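Local coordinates for protein ribose-phosphate pyrophosphokinase (Thermus thermophilus, PDB 7PN0) that catalyses the transfer of a diphosphate group from ATP to ribose 5-phosphate, yielding phosphoribosyl pyrophosphate and AMP, at residues 89-94 with 106-111; 113-118 with 135-140; 264-269 with 280-285; 151-156 with 241-246. All blocks are in the same frame, centred on the assembly; numbering follows the deposited sequence.

Contact 1: 89-94 with 106-111; sequences PYFSYA and ITARLI. With ADP (adenosine-5'-diphosphate), chain C.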
loop_
_atom_site.group_PDB
_atom_site.type_symbol
_atom_site.label_atom_id
_atom_site.label_comp_id
_atom_site.label_asym_id
_atom_site.label_seq_id
_atom_site.Cartn_x
_atom_site.Cartn_y
_atom_site.Cartn_z
ATOM N N PRO A 89 10.824 24.780 -1.746
ATOM C CA PRO A 89 10.779 25.956 -2.616
ATOM C C PRO A 89 11.483 25.703 -3.950
ATOM O O PRO A 89 10.934 26.109 -4.964
ATOM C CB PRO A 89 11.448 27.063 -1.792
ATOM C CG PRO A 89 11.312 26.595 -0.395
ATOM C CD PRO A 89 11.424 25.074 -0.433
ATOM N N TYR A 90 12.596 24.973 -3.952
ATOM C CA TYR A 90 13.286 24.568 -5.194
ATOM C C TYR A 90 13.460 23.047 -5.215
ATOM O O TYR A 90 14.225 22.538 -4.442
ATOM C CB TYR A 90 14.640 25.232 -5.357
ATOM C CG TYR A 90 15.445 24.757 -6.549
ATOM C CD1 TYR A 90 14.880 24.665 -7.813
ATOM C CD2 TYR A 90 16.758 24.334 -6.404
ATOM C CE1 TYR A 90 15.605 24.178 -8.900
ATOM C CE2 TYR A 90 17.505 23.859 -7.476
ATOM C CZ TYR A 90 16.919 23.770 -8.727
ATOM O OH TYR A 90 17.654 23.346 -9.794
ATOM N N PHE A 91 12.790 22.404 -6.155
ATOM C CA PHE A 91 12.817 20.940 -6.338
ATOM C C PHE A 91 13.707 20.671 -7.552
ATOM O O PHE A 91 13.190 20.586 -8.669
ATOM C CB PHE A 91 11.412 20.374 -6.497
ATOM C CG PHE A 91 11.377 18.879 -6.609
ATOM C CD1 PHE A 91 12.300 18.074 -5.940
ATOM C CD2 PHE A 91 10.445 18.253 -7.412
ATOM C CE1 PHE A 91 12.245 16.696 -6.014
ATOM C CE2 PHE A 91 10.407 16.865 -7.497
ATOM C CZ PHE A 91 11.289 16.090 -6.784
ATOM N N SER A 92 15.016 20.612 -7.304
ATOM C CA SER A 92 16.043 20.500 -8.383
ATOM C C SER A 92 15.750 19.269 -9.238
ATOM O O SER A 92 15.941 19.321 -10.483
ATOM C CB SER A 92 17.418 20.446 -7.796
ATOM O OG SER A 92 17.663 19.235 -7.080
ATOM N N TYR A 93 15.358 18.167 -8.593
ATOM C CA TYR A 93 15.200 16.888 -9.322
ATOM C C TYR A 93 13.973 16.911 -10.231
ATOM O O TYR A 93 13.794 15.902 -10.987
ATOM C CB TYR A 93 15.218 15.683 -8.389
ATOM C CG TYR A 93 16.582 15.229 -7.931
ATOM C CD1 TYR A 93 17.399 14.480 -8.779
ATOM C CD2 TYR A 93 17.060 15.543 -6.666
ATOM C CE1 TYR A 93 18.641 14.015 -8.382
ATOM C CE2 TYR A 93 18.300 15.090 -6.252
ATOM C CZ TYR A 93 19.081 14.310 -7.099
ATOM O OH TYR A 93 20.310 13.900 -6.704
ATOM N N ALA A 94 13.206 18.003 -10.283
ATOM C CA ALA A 94 12.138 18.135 -11.301
ATOM C C ALA A 94 12.790 18.057 -12.694
ATOM O O ALA A 94 12.096 17.761 -13.647
ATOM C CB ALA A 94 11.320 19.399 -11.123
ATOM N N ILE A 106 13.967 7.905 -13.203
ATOM C CA ILE A 106 13.147 9.142 -13.332
ATOM C C ILE A 106 13.089 9.725 -11.924
ATOM O O ILE A 106 12.153 9.386 -11.147
ATOM C CB ILE A 106 11.773 8.851 -13.938
ATOM C CG1 ILE A 106 11.876 8.107 -15.275
ATOM C CG2 ILE A 106 10.996 10.147 -14.060
ATOM C CD1 ILE A 106 10.543 7.671 -15.834
ATOM N N THR A 107 14.199 10.328 -11.530
ATOM C CA THR A 107 14.476 10.645 -10.111
ATOM C C THR A 107 13.409 11.557 -9.485
ATOM O O THR A 107 13.190 11.394 -8.285
ATOM C CB THR A 107 15.877 11.209 -9.928
ATOM O OG1 THR A 107 16.701 10.549 -10.887
ATOM C CG2 THR A 107 16.323 10.947 -8.517
ATOM N N ALA A 108 12.724 12.420 -10.241
ATOM C CA ALA A 108 11.638 13.266 -9.690
ATOM C C ALA A 108 10.514 12.368 -9.163
ATOM O O ALA A 108 10.008 12.620 -8.075
ATOM C CB ALA A 108 11.157 14.217 -10.754
ATOM N N ARG A 109 10.228 11.262 -9.862
ATOM C CA ARG A 109 9.153 10.350 -9.413
ATOM C C ARG A 109 9.650 9.556 -8.214
ATOM O O ARG A 109 8.912 9.370 -7.238
ATOM C CB ARG A 109 8.696 9.464 -10.581
ATOM C CG ARG A 109 7.858 8.267 -10.143
ATOM C CD ARG A 109 6.548 8.692 -9.531
ATOM N NE ARG A 109 5.863 7.588 -8.923
ATOM C CZ ARG A 109 4.799 6.956 -9.415
ATOM N NH1 ARG A 109 4.226 5.971 -8.730
ATOM N NH2 ARG A 109 4.297 7.323 -10.580
ATOM N N LEU A 110 10.883 9.077 -8.271
ATOM C CA LEU A 110 11.423 8.296 -7.142
ATOM C C LEU A 110 11.339 9.160 -5.890
ATOM O O LEU A 110 10.906 8.655 -4.816
ATOM C CB LEU A 110 12.880 7.905 -7.411
ATOM C CG LEU A 110 13.593 7.346 -6.203
ATOM C CD1 LEU A 110 12.983 6.044 -5.770
ATOM C CD2 LEU A 110 15.088 7.193 -6.497
ATOM N N ILE A 111 11.742 10.417 -5.985
ATOM C CA ILE A 111 11.762 11.278 -4.773
ATOM C C ILE A 111 10.314 11.518 -4.304
ATOM O O ILE A 111 10.069 11.580 -3.092
ATOM C CB ILE A 111 12.574 12.561 -5.013
ATOM C CG1 ILE A 111 14.073 12.257 -5.123
ATOM C CG2 ILE A 111 12.307 13.508 -3.896
ATOM C CD1 ILE A 111 14.878 13.410 -5.657
HETATM P PB ADP C . 15.327 20.320 -20.335
HETATM O O1B ADP C . 14.091 21.149 -20.710
HETATM O O2B ADP C . 15.096 19.447 -19.124
HETATM O O3B ADP C . 16.646 21.064 -20.277
HETATM P PA ADP C . 16.239 18.002 -21.504
HETATM O O1A ADP C . 15.414 17.050 -20.693
HETATM O O2A ADP C . 16.648 17.589 -22.877
HETATM O O3A ADP C . 15.465 19.384 -21.624
HETATM O "O5'" ADP C . 17.528 18.494 -20.644
HETATM C "C5'" ADP C . 17.957 17.755 -19.460
HETATM C "C4'" ADP C . 19.471 17.688 -19.374
HETATM O "O4'" ADP C . 19.858 17.924 -17.988
HETATM C "C3'" ADP C . 20.117 16.340 -19.738
HETATM O "O3'" ADP C . 19.329 15.509 -20.586
HETATM C "C2'" ADP C . 20.097 15.614 -18.399
HETATM O "O2'" ADP C . 21.097 14.631 -18.356
HETATM C "C1'" ADP C . 20.339 16.745 -17.401
HETATM N N9 ADP C . 19.657 16.542 -16.121
HETATM C C8 ADP C . 18.704 15.593 -15.805
HETATM N N7 ADP C . 18.312 15.636 -14.547
HETATM C C5 ADP C . 19.065 16.665 -14.002
HETATM C C6 ADP C . 19.132 17.206 -12.709
HETATM N N6 ADP C . 18.361 16.780 -11.709
HETATM N N1 ADP C . 19.997 18.234 -12.480
HETATM C C2 ADP C . 20.732 18.671 -13.512
HETATM N N3 ADP C . 20.739 18.249 -14.772
HETATM C C4 ADP C . 19.897 17.223 -14.959
#
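Tyr93 and Ala108 bring the two backbones closest, with 5.1 Å between their CA atoms, where the short 3-10 segment 92-94 runs up against the first turn of helix 107-118. The methyl CB of Ala108 presses on Tyr93 O at only 3.1 Å, so the packing is tight here. The Tyr93 and Ile111 side chains cross at about a right angle, Ile111 CD1 lying 3.2 Å from Tyr93 CD2. On its CD1 side the same ring meets Thr107, whose CG2 is 3.7 Å from Tyr93 CD1. Phe91 has CG anti to its backbone N (chi1 -177°), and its ring slides past Ile111, CE1 lying 3.8 Å from CG2. Ala108 O stands in the plane of that ring, at its edge, while Ala94 N lies over its centre. Ser92 and Tyr93 also border the nucleotide: ADP N6 is 3.7 Å from Ser92 O. The phenol of Tyr93 is hydrogen-bonded to the backbone of Leu39 of the second subunit. Thus the loop after strand 83-88 is packed on helix 107-118, with Val62 and Leu66 of helix 62-78 against Tyr93 and Ile111, and with Met67 and Met71 of the second subunit against Ile111 and Thr107.

Contact 2: 113-118 with 135-140; sequences DLLQTA and GFFKIP
Gln116 reaches Lys138 and Ile139 with CG anti to its carbonyl carbon (chi1 -70°) and the chain extended beyond it (chi2 165°), while Ile139 holds CG1 between backbone N and carbonyl carbon, which sets it against Gln116 CG at 3.9 Å. The two side chains slide past each other in opposite directions. The amide ends close to the backbone: the atom modelled as NE2 is 2.7 Å from Lys138 N, and which amide atom faces it is doubtful. An alanine at Gln116 would probably open a gap beside Ile139 and leave the Lys138 and Ile139 nitrogens without the polar group now next to them. Deeper in, Leu115 CD1 meets the edge of the Phe137 ring at CE2, 4.1 Å away, and Ala112 and Val123 also pack on that ring. At the other margin a water lies between the segments, 2.8 Å from Asp113 OD1 and 2.7 Å from Phe136 O. Asp113 OD2 is salt-bridged to Arg109, and Lys138 NZ turns to Thr117 O of the fourth subunit. Apolar packing on the inner side thus gives way to water and charge toward the subunit interfaces, with the amide, its orientation unsettled, beside the backbone nitrogens.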
loop_
_atom_site.group_PDB
_atom_site.type_symbol
_atom_site.label_atom_id
_atom_site.label_comp_id
_atom_site.label_asym_id
_atom_site.label_seq_id
_atom_site.Cartn_x
_atom_site.Cartn_y
_atom_site.Cartn_z
ATOM N N ASP A 113 7.864 9.421 -4.415
ATOM C CA ASP A 113 7.547 8.152 -3.700
ATOM C C ASP A 113 8.280 8.130 -2.356
ATOM O O ASP A 113 7.642 7.755 -1.355
ATOM C CB ASP A 113 7.802 6.962 -4.607
ATOM C CG ASP A 113 6.761 6.824 -5.717
ATOM O OD1 ASP A 113 5.591 7.186 -5.486
ATOM O OD2 ASP A 113 7.121 6.384 -6.782
ATOM N N LEU A 114 9.553 8.530 -2.312
ATOM C CA LEU A 114 10.296 8.526 -1.033
ATOM C C LEU A 114 9.629 9.517 -0.051
ATOM O O LEU A 114 9.551 9.188 1.114
ATOM C CB LEU A 114 11.745 8.929 -1.277
ATOM C CG LEU A 114 12.572 8.020 -2.196
ATOM C CD1 LEU A 114 13.983 8.494 -2.301
ATOM C CD2 LEU A 114 12.540 6.592 -1.731
ATOM N N LEU A 115 9.254 10.714 -0.500
ATOM C CA LEU A 115 8.593 11.717 0.394
ATOM C C LEU A 115 7.293 11.109 0.921
ATOM O O LEU A 115 7.019 11.219 2.117
ATOM C CB LEU A 115 8.328 13.010 -0.370
ATOM C CG LEU A 115 9.558 13.876 -0.584
ATOM C CD1 LEU A 115 9.346 14.862 -1.699
ATOM C CD2 LEU A 115 9.933 14.566 0.743
ATOM N N GLN A 116 6.541 10.412 0.072
ATOM C CA GLN A 116 5.261 9.812 0.506
ATOM C C GLN A 116 5.552 8.716 1.528
ATOM O O GLN A 116 4.869 8.652 2.552
ATOM C CB GLN A 116 4.477 9.325 -0.711
ATOM C CG GLN A 116 3.984 10.483 -1.514
ATOM C CD GLN A 116 3.522 10.098 -2.910
ATOM O OE1 GLN A 116 3.518 8.936 -3.340
ATOM N NE2 GLN A 116 3.006 11.084 -3.583
ATOM N N THR A 117 6.574 7.895 1.285
ATOM C CA THR A 117 6.939 6.812 2.219
ATOM C C THR A 117 7.354 7.394 3.565
ATOM O O THR A 117 6.990 6.796 4.612
ATOM C CB THR A 117 8.004 5.904 1.598
ATOM O OG1 THR A 117 7.359 5.194 0.541
ATOM C CG2 THR A 117 8.565 4.954 2.604
ATOM N N ALA A 118 8.113 8.470 3.549
ATOM C CA ALA A 118 8.601 9.139 4.788
ATOM C C ALA A 118 7.417 9.669 5.614
ATOM O O ALA A 118 7.578 9.822 6.831
ATOM C CB ALA A 118 9.576 10.196 4.423
ATOM N N GLY A 135 2.193 15.415 -11.511
ATOM C CA GLY A 135 1.572 14.080 -11.637
ATOM C C GLY A 135 2.461 12.947 -11.163
ATOM O O GLY A 135 1.976 11.843 -11.124
ATOM N N PHE A 136 3.668 13.244 -10.700
ATOM C CA PHE A 136 4.558 12.242 -10.072
ATOM C C PHE A 136 4.156 12.067 -8.597
ATOM O O PHE A 136 4.569 11.081 -7.993
ATOM C CB PHE A 136 6.021 12.661 -10.162
ATOM C CG PHE A 136 6.610 12.706 -11.557
ATOM C CD1 PHE A 136 5.944 12.214 -12.666
ATOM C CD2 PHE A 136 7.901 13.148 -11.742
ATOM C CE1 PHE A 136 6.535 12.248 -13.921
ATOM C CE2 PHE A 136 8.491 13.168 -12.997
ATOM C CZ PHE A 136 7.801 12.736 -14.086
ATOM N N PHE A 137 3.364 12.977 -8.036
ATOM C CA PHE A 137 2.892 12.931 -6.636
ATOM C C PHE A 137 1.484 12.362 -6.588
ATOM O O PHE A 137 0.633 12.729 -7.384
ATOM C CB PHE A 137 2.951 14.304 -5.960
ATOM C CG PHE A 137 4.339 14.822 -5.744
ATOM C CD1 PHE A 137 4.976 15.557 -6.725
ATOM C CD2 PHE A 137 5.023 14.541 -4.577
ATOM C CE1 PHE A 137 6.276 16.001 -6.546
ATOM C CE2 PHE A 137 6.322 14.986 -4.406
ATOM C CZ PHE A 137 6.945 15.709 -5.385
ATOM N N LYS A 138 1.240 11.468 -5.634
ATOM C CA LYS A 138 -0.114 11.007 -5.308
ATOM C C LYS A 138 -0.727 11.972 -4.293
ATOM O O LYS A 138 -1.927 12.231 -4.356
ATOM C CB LYS A 138 -0.094 9.563 -4.800
ATOM C CG LYS A 138 -1.499 9.044 -4.488
ATOM C CD LYS A 138 -2.441 8.965 -5.692
ATOM C CE LYS A 138 -3.637 8.039 -5.481
ATOM N NZ LYS A 138 -4.688 8.241 -6.512
ATOM N N ILE A 139 0.074 12.474 -3.369
ATOM C CA ILE A 139 -0.349 13.465 -2.349
ATOM C C ILE A 139 -0.579 14.804 -3.030
ATOM O O ILE A 139 0.022 15.070 -4.062
ATOM C CB ILE A 139 0.695 13.606 -1.243
ATOM C CG1 ILE A 139 2.104 13.917 -1.795
ATOM C CG2 ILE A 139 0.669 12.373 -0.363
ATOM C CD1 ILE A 139 3.110 14.312 -0.694
ATOM N N PRO A 140 -1.484 15.639 -2.484
ATOM C CA PRO A 140 -1.736 16.959 -3.052
ATOM C C PRO A 140 -0.452 17.780 -3.145
ATOM O O PRO A 140 0.401 17.750 -2.205
ATOM C CB PRO A 140 -2.746 17.609 -2.116
ATOM C CG PRO A 140 -3.333 16.490 -1.301
ATOM C CD PRO A 140 -2.347 15.351 -1.346
HETATM O O HOH W 1 3.773 9.016 -6.466
#

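Contact 3: 264-269 with 280-285; sequences VKEVAA and KLRTLT
Glu266 OE2 and Arg282 NH1 form a salt bridge of 2.8 Å across two neighbouring parallel strands at the edge of the mixed sheet, in a domain of the PRTase-like clan. The carboxylate and guanidinium planes are turned 52° apart, and Glu266 OE1 lies over one face of the guanidinium, toward its rim. The carboxylate is gripped further: OE1 is hydrogen-bonded to Tyr153 OH, and OE2 makes a second salt bridge with Arg157. Where the pairing begins, the Lys280 chain bends at chi3 (-82°), which keeps CE beside Val264 O, and NZ beyond it donates in the carbonyl plane to Val264 O, 2.8 Å away, and also to Ile259 O. An alanine at Lys280 would probably leave these two carbonyl oxygens without their ammonium partner, loosening the tie to helix 255-261. From there the parallel ladder runs on past the salt bridge, its strand segments 26° from strictly aligned: Val267 N to Lys280 O (2.9 Å), Arg282 N to Val267 O (2.8 Å), Ala269 N to Arg282 O (3.1 Å) and Leu284 N to Ala269 O (2.9 Å). On one face of the sheet Val267 CB meets Leu281 CD2 at 3.9 Å, and both side chains pack on Ile259 and Tyr251. Ala268 points to the other face, facing helix 147-157, and there its CB touches Leu284 CD1 at 4.0 Å.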
loop_
_atom_site.group_PDB
_atom_site.type_symbol
_atom_site.label_atom_id
_atom_site.label_comp_id
_atom_site.label_asym_id
_atom_site.label_seq_id
_atom_site.Cartn_x
_atom_site.Cartn_y
_atom_site.Cartn_z
ATOM N N VAL A 264 25.274 41.276 -19.606
ATOM C CA VAL A 264 23.913 41.317 -18.987
ATOM C C VAL A 264 23.887 42.416 -17.916
ATOM O O VAL A 264 24.800 42.472 -17.095
ATOM C CB VAL A 264 23.495 39.943 -18.421
ATOM C CG1 VAL A 264 24.355 39.510 -17.249
ATOM C CG2 VAL A 264 22.018 39.905 -18.090
ATOM N N LYS A 265 22.857 43.253 -17.902
ATOM C CA LYS A 265 22.810 44.392 -16.971
ATOM C C LYS A 265 22.604 43.892 -15.559
ATOM O O LYS A 265 23.149 44.481 -14.614
ATOM C CB LYS A 265 21.667 45.349 -17.299
ATOM C CG LYS A 265 21.988 46.290 -18.447
ATOM C CD LYS A 265 23.214 47.140 -18.149
ATOM C CE LYS A 265 23.440 48.231 -19.170
ATOM N NZ LYS A 265 24.438 49.196 -18.660
ATOM N N GLU A 266 21.689 42.941 -15.414
ATOM C CA GLU A 266 21.286 42.500 -14.074
ATOM C C GLU A 266 20.655 41.127 -14.205
ATOM O O GLU A 266 20.042 40.848 -15.264
ATOM C CB GLU A 266 20.298 43.497 -13.497
ATOM C CG GLU A 266 20.043 43.323 -12.035
ATOM C CD GLU A 266 19.377 44.559 -11.447
ATOM O OE1 GLU A 266 18.167 44.587 -11.368
ATOM O OE2 GLU A 266 20.103 45.495 -11.106
ATOM N N VAL A 267 20.762 40.354 -13.139
ATOM C CA VAL A 267 20.164 38.994 -13.075
ATOM C C VAL A 267 19.416 38.915 -11.751
ATOM O O VAL A 267 20.063 39.057 -10.692
ATOM C CB VAL A 267 21.241 37.913 -13.207
ATOM C CG1 VAL A 267 20.615 36.518 -13.182
ATOM C CG2 VAL A 267 22.069 38.126 -14.477
ATOM N N ALA A 268 18.113 38.722 -11.833
ATOM C CA ALA A 268 17.224 38.642 -10.662
ATOM C C ALA A 268 16.737 37.199 -10.538
ATOM O O ALA A 268 16.421 36.582 -11.573
ATOM C CB ALA A 268 16.076 39.600 -10.811
ATOM N N ALA A 269 16.625 36.727 -9.303
ATOM C CA ALA A 269 16.067 35.400 -8.983
ATOM C C ALA A 269 15.415 35.508 -7.621
ATOM O O ALA A 269 15.715 36.474 -6.887
ATOM C CB ALA A 269 17.145 34.379 -9.039
ATOM N N LYS A 280 25.850 42.247 -9.991
ATOM C CA LYS A 280 24.666 42.430 -10.876
ATOM C C LYS A 280 23.520 41.506 -10.428
ATOM O O LYS A 280 22.498 41.460 -11.138
ATOM C CB LYS A 280 25.091 42.198 -12.323
ATOM C CG LYS A 280 26.253 43.082 -12.762
ATOM C CD LYS A 280 26.500 43.078 -14.240
ATOM C CE LYS A 280 27.310 41.880 -14.682
ATOM N NZ LYS A 280 27.270 41.690 -16.149
ATOM N N LEU A 281 23.665 40.825 -9.297
ATOM C CA LEU A 281 22.612 39.882 -8.812
ATOM C C LEU A 281 21.577 40.637 -7.967
ATOM O O LEU A 281 21.965 41.421 -7.141
ATOM C CB LEU A 281 23.306 38.749 -8.058
ATOM C CG LEU A 281 24.272 37.901 -8.892
ATOM C CD1 LEU A 281 24.741 36.705 -8.085
ATOM C CD2 LEU A 281 23.637 37.446 -10.194
ATOM N N ARG A 282 20.286 40.411 -8.199
ATOM C CA ARG A 282 19.169 40.983 -7.409
ATOM C C ARG A 282 18.291 39.840 -6.871
ATOM O O ARG A 282 18.127 38.816 -7.585
ATOM C CB ARG A 282 18.351 41.916 -8.287
ATOM C CG ARG A 282 17.471 42.888 -7.517
ATOM C CD ARG A 282 18.208 44.158 -7.116
ATOM N NE ARG A 282 17.421 45.352 -7.442
ATOM C CZ ARG A 282 17.862 46.399 -8.162
ATOM N NH1 ARG A 282 19.099 46.441 -8.642
ATOM N NH2 ARG A 282 17.062 47.428 -8.378
ATOM N N THR A 283 17.747 40.020 -5.672
ATOM C CA THR A 283 16.874 39.020 -5.027
ATOM C C THR A 283 15.421 39.487 -5.016
ATOM O O THR A 283 15.152 40.639 -4.669
ATOM C CB THR A 283 17.368 38.709 -3.618
ATOM O OG1 THR A 283 18.680 38.177 -3.729
ATOM C CG2 THR A 283 16.458 37.716 -2.921
ATOM N N LEU A 284 14.507 38.592 -5.380
ATOM C CA LEU A 284 13.052 38.836 -5.391
ATOM C C LEU A 284 12.469 37.892 -4.333
ATOM O O LEU A 284 12.369 36.662 -4.585
ATOM C CB LEU A 284 12.455 38.552 -6.776
ATOM C CG LEU A 284 13.211 39.097 -7.994
ATOM C CD1 LEU A 284 12.547 38.628 -9.286
ATOM C CD2 LEU A 284 13.296 40.636 -7.952
ATOM N N THR A 285 12.170 38.396 -3.149
ATOM C CA THR A 285 11.793 37.494 -2.033
ATOM C C THR A 285 10.418 36.864 -2.320
ATOM O O THR A 285 9.503 37.541 -2.799
ATOM C CB THR A 285 11.889 38.164 -0.665
ATOM O OG1 THR A 285 11.660 37.045 0.197
ATOM C CG2 THR A 285 10.905 39.287 -0.442
#

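Contact 4: 151-156 with 241-246; sequences ANYFAT and EVYAAA
The ring of Phe154 meets Tyr243 edge-on: Tyr243 CB lies in the ring plane, 3.7 Å from Phe154 CE1. Over the centre of one Phe154 face sits CD2 of the preceding Tyr153, 3.9 Å above the plane, so the Tyr153 ring covers that face. The Tyr243 ring in turn is met at its edge by Tyr153 OH, 3.8 Å from Tyr243 CD2, with Glu241 CD also in that plane. The same hydroxyl is hydrogen-bonded to Glu266 on the next strand. Farther along the strand, the methyl of Ala245 fits against both aromatic side chains of the helix, its CB 3.6 Å from Phe154 CZ and 4.5 Å from Tyr153 CD2. Different first torsions send both CG atoms toward the strand: Tyr153 CG is anti to its backbone N (chi1 159°), whereas Phe154 CG is anti to its carbonyl carbon (chi1 -77°). The helix and strand segments run nearly antiparallel, 159° between their directions, with 9.8 Å between their axes. Leu179 and Leu183 of helix 173-183 also cover Phe154. Ala244 points away from helix 147-157, to Leu227 of helix 225-236. Helices thus lie on both faces of strand 241-246, the three-layer alpha/beta/alpha arrangement of the PRTase-like fold.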
loop_
_atom_site.group_PDB
_atom_site.type_symbol
_atom_site.label_atom_id
_atom_site.label_comp_id
_atom_site.label_asym_id
_atom_site.label_seq_id
_atom_site.Cartn_x
_atom_site.Cartn_y
_atom_site.Cartn_z
ATOM N N ALA A 151 7.370 39.528 -13.136
ATOM C CA ALA A 151 6.799 40.635 -13.941
ATOM C C ALA A 151 6.873 41.961 -13.131
ATOM O O ALA A 151 7.270 43.002 -13.692
ATOM C CB ALA A 151 5.402 40.264 -14.371
ATOM N N ASN A 152 6.580 41.946 -11.841
ATOM C CA ASN A 152 6.690 43.147 -10.965
ATOM C C ASN A 152 8.125 43.689 -11.003
ATOM O O ASN A 152 8.331 44.932 -11.164
ATOM C CB ASN A 152 6.247 42.856 -9.536
ATOM C CG ASN A 152 6.252 44.108 -8.672
ATOM O OD1 ASN A 152 5.377 44.943 -8.827
ATOM N ND2 ASN A 152 7.228 44.236 -7.784
ATOM N N TYR A 153 9.110 42.803 -10.853
ATOM C CA TYR A 153 10.540 43.161 -10.871
ATOM C C TYR A 153 10.810 43.963 -12.145
ATOM O O TYR A 153 11.310 45.107 -12.074
ATOM C CB TYR A 153 11.447 41.932 -10.851
ATOM C CG TYR A 153 12.835 42.216 -11.362
ATOM C CD1 TYR A 153 13.716 42.997 -10.626
ATOM C CD2 TYR A 153 13.261 41.743 -12.586
ATOM C CE1 TYR A 153 14.992 43.261 -11.087
ATOM C CE2 TYR A 153 14.521 42.033 -13.078
ATOM C CZ TYR A 153 15.395 42.806 -12.329
ATOM O OH TYR A 153 16.662 43.043 -12.813
ATOM N N PHE A 154 10.500 43.383 -13.303
ATOM C CA PHE A 154 10.815 44.045 -14.590
ATOM C C PHE A 154 10.052 45.380 -14.664
ATOM O O PHE A 154 10.648 46.376 -15.119
ATOM C CB PHE A 154 10.473 43.158 -15.792
ATOM C CG PHE A 154 11.443 42.050 -16.089
ATOM C CD1 PHE A 154 12.753 42.304 -16.473
ATOM C CD2 PHE A 154 11.034 40.721 -15.991
ATOM C CE1 PHE A 154 13.624 41.266 -16.770
ATOM C CE2 PHE A 154 11.914 39.689 -16.279
ATOM C CZ PHE A 154 13.197 39.961 -16.681
ATOM N N ALA A 155 8.768 45.410 -14.334
ATOM C CA ALA A 155 7.939 46.636 -14.370
ATOM C C ALA A 155 8.616 47.725 -13.515
ATOM O O ALA A 155 8.476 48.896 -13.887
ATOM C CB ALA A 155 6.526 46.412 -13.892
ATOM N N THR A 156 9.344 47.370 -12.441
ATOM C CA THR A 156 9.984 48.393 -11.574
ATOM C C THR A 156 11.409 48.728 -12.005
ATOM O O THR A 156 11.972 49.644 -11.381
ATOM C CB THR A 156 9.974 48.003 -10.102
ATOM O OG1 THR A 156 10.855 46.910 -9.917
ATOM C CG2 THR A 156 8.579 47.708 -9.624
ATOM N N GLU A 241 20.554 46.227 -24.651
ATOM C CA GLU A 241 20.916 45.707 -23.322
ATOM C C GLU A 241 19.962 44.558 -22.977
ATOM O O GLU A 241 18.885 44.489 -23.601
ATOM C CB GLU A 241 20.754 46.796 -22.263
ATOM C CG GLU A 241 19.309 47.281 -22.133
ATOM C CD GLU A 241 19.179 48.505 -21.262
ATOM O OE1 GLU A 241 20.230 48.919 -20.742
ATOM O OE2 GLU A 241 18.049 49.033 -21.105
ATOM N N VAL A 242 20.350 43.746 -21.988
ATOM C CA VAL A 242 19.625 42.495 -21.605
ATOM C C VAL A 242 19.498 42.459 -20.079
ATOM O O VAL A 242 20.495 42.663 -19.408
ATOM C CB VAL A 242 20.291 41.212 -22.140
ATOM C CG1 VAL A 242 19.343 40.037 -21.952
ATOM C CG2 VAL A 242 20.675 41.314 -23.611
ATOM N N TYR A 243 18.272 42.279 -19.590
ATOM C CA TYR A 243 17.936 41.984 -18.178
ATOM C C TYR A 243 17.417 40.558 -18.126
ATOM O O TYR A 243 16.637 40.218 -19.011
ATOM C CB TYR A 243 16.857 42.922 -17.649
ATOM C CG TYR A 243 17.380 44.307 -17.377
ATOM C CD1 TYR A 243 17.603 45.213 -18.408
ATOM C CD2 TYR A 243 17.646 44.713 -16.078
ATOM C CE1 TYR A 243 18.116 46.482 -18.148
ATOM C CE2 TYR A 243 18.106 45.992 -15.804
ATOM C CZ TYR A 243 18.353 46.870 -16.842
ATOM O OH TYR A 243 18.830 48.109 -16.540
ATOM N N ALA A 244 17.875 39.766 -17.168
ATOM C CA ALA A 244 17.496 38.338 -17.069
ATOM C C ALA A 244 16.845 38.120 -15.716
ATOM O O ALA A 244 17.278 38.766 -14.740
ATOM C CB ALA A 244 18.686 37.469 -17.203
ATOM N N ALA A 245 15.892 37.196 -15.653
ATOM C CA ALA A 245 15.300 36.780 -14.377
ATOM C C ALA A 245 14.996 35.291 -14.434
ATOM O O ALA A 245 14.846 34.733 -15.540
ATOM C CB ALA A 245 14.087 37.613 -14.082
ATOM N N ALA A 246 14.927 34.676 -13.269
ATOM C CA ALA A 246 14.542 33.262 -13.118
ATOM C C ALA A 246 13.871 33.120 -11.769
ATOM O O ALA A 246 14.094 34.011 -10.898
ATOM C CB ALA A 246 15.748 32.351 -13.225
#

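Overall arrangement
Contacts 1 and 4 are buried, whereas contacts 2 and 3 are partly buried and carry more polar groups. Contacts 1 and 2 share helix 107-118 and touch through Ala108 and Phe136, their centres 11 Å apart; both also reach the second subunit, and contact 1 alone borders the ADP. Contacts 3 and 4 lie on the opposite side of the chain's centre, their centres 8 Å apart, in neighbouring strands 241-246 and 266-270 of one sheet, and no other chain of the assembly touches their segments. The chemistry differs accordingly: aromatic and methyl packing in contacts 1 and 4, a water between polar groups and an amide in contact 2, and backbone hydrogen bonds with charged side chains in contact 3.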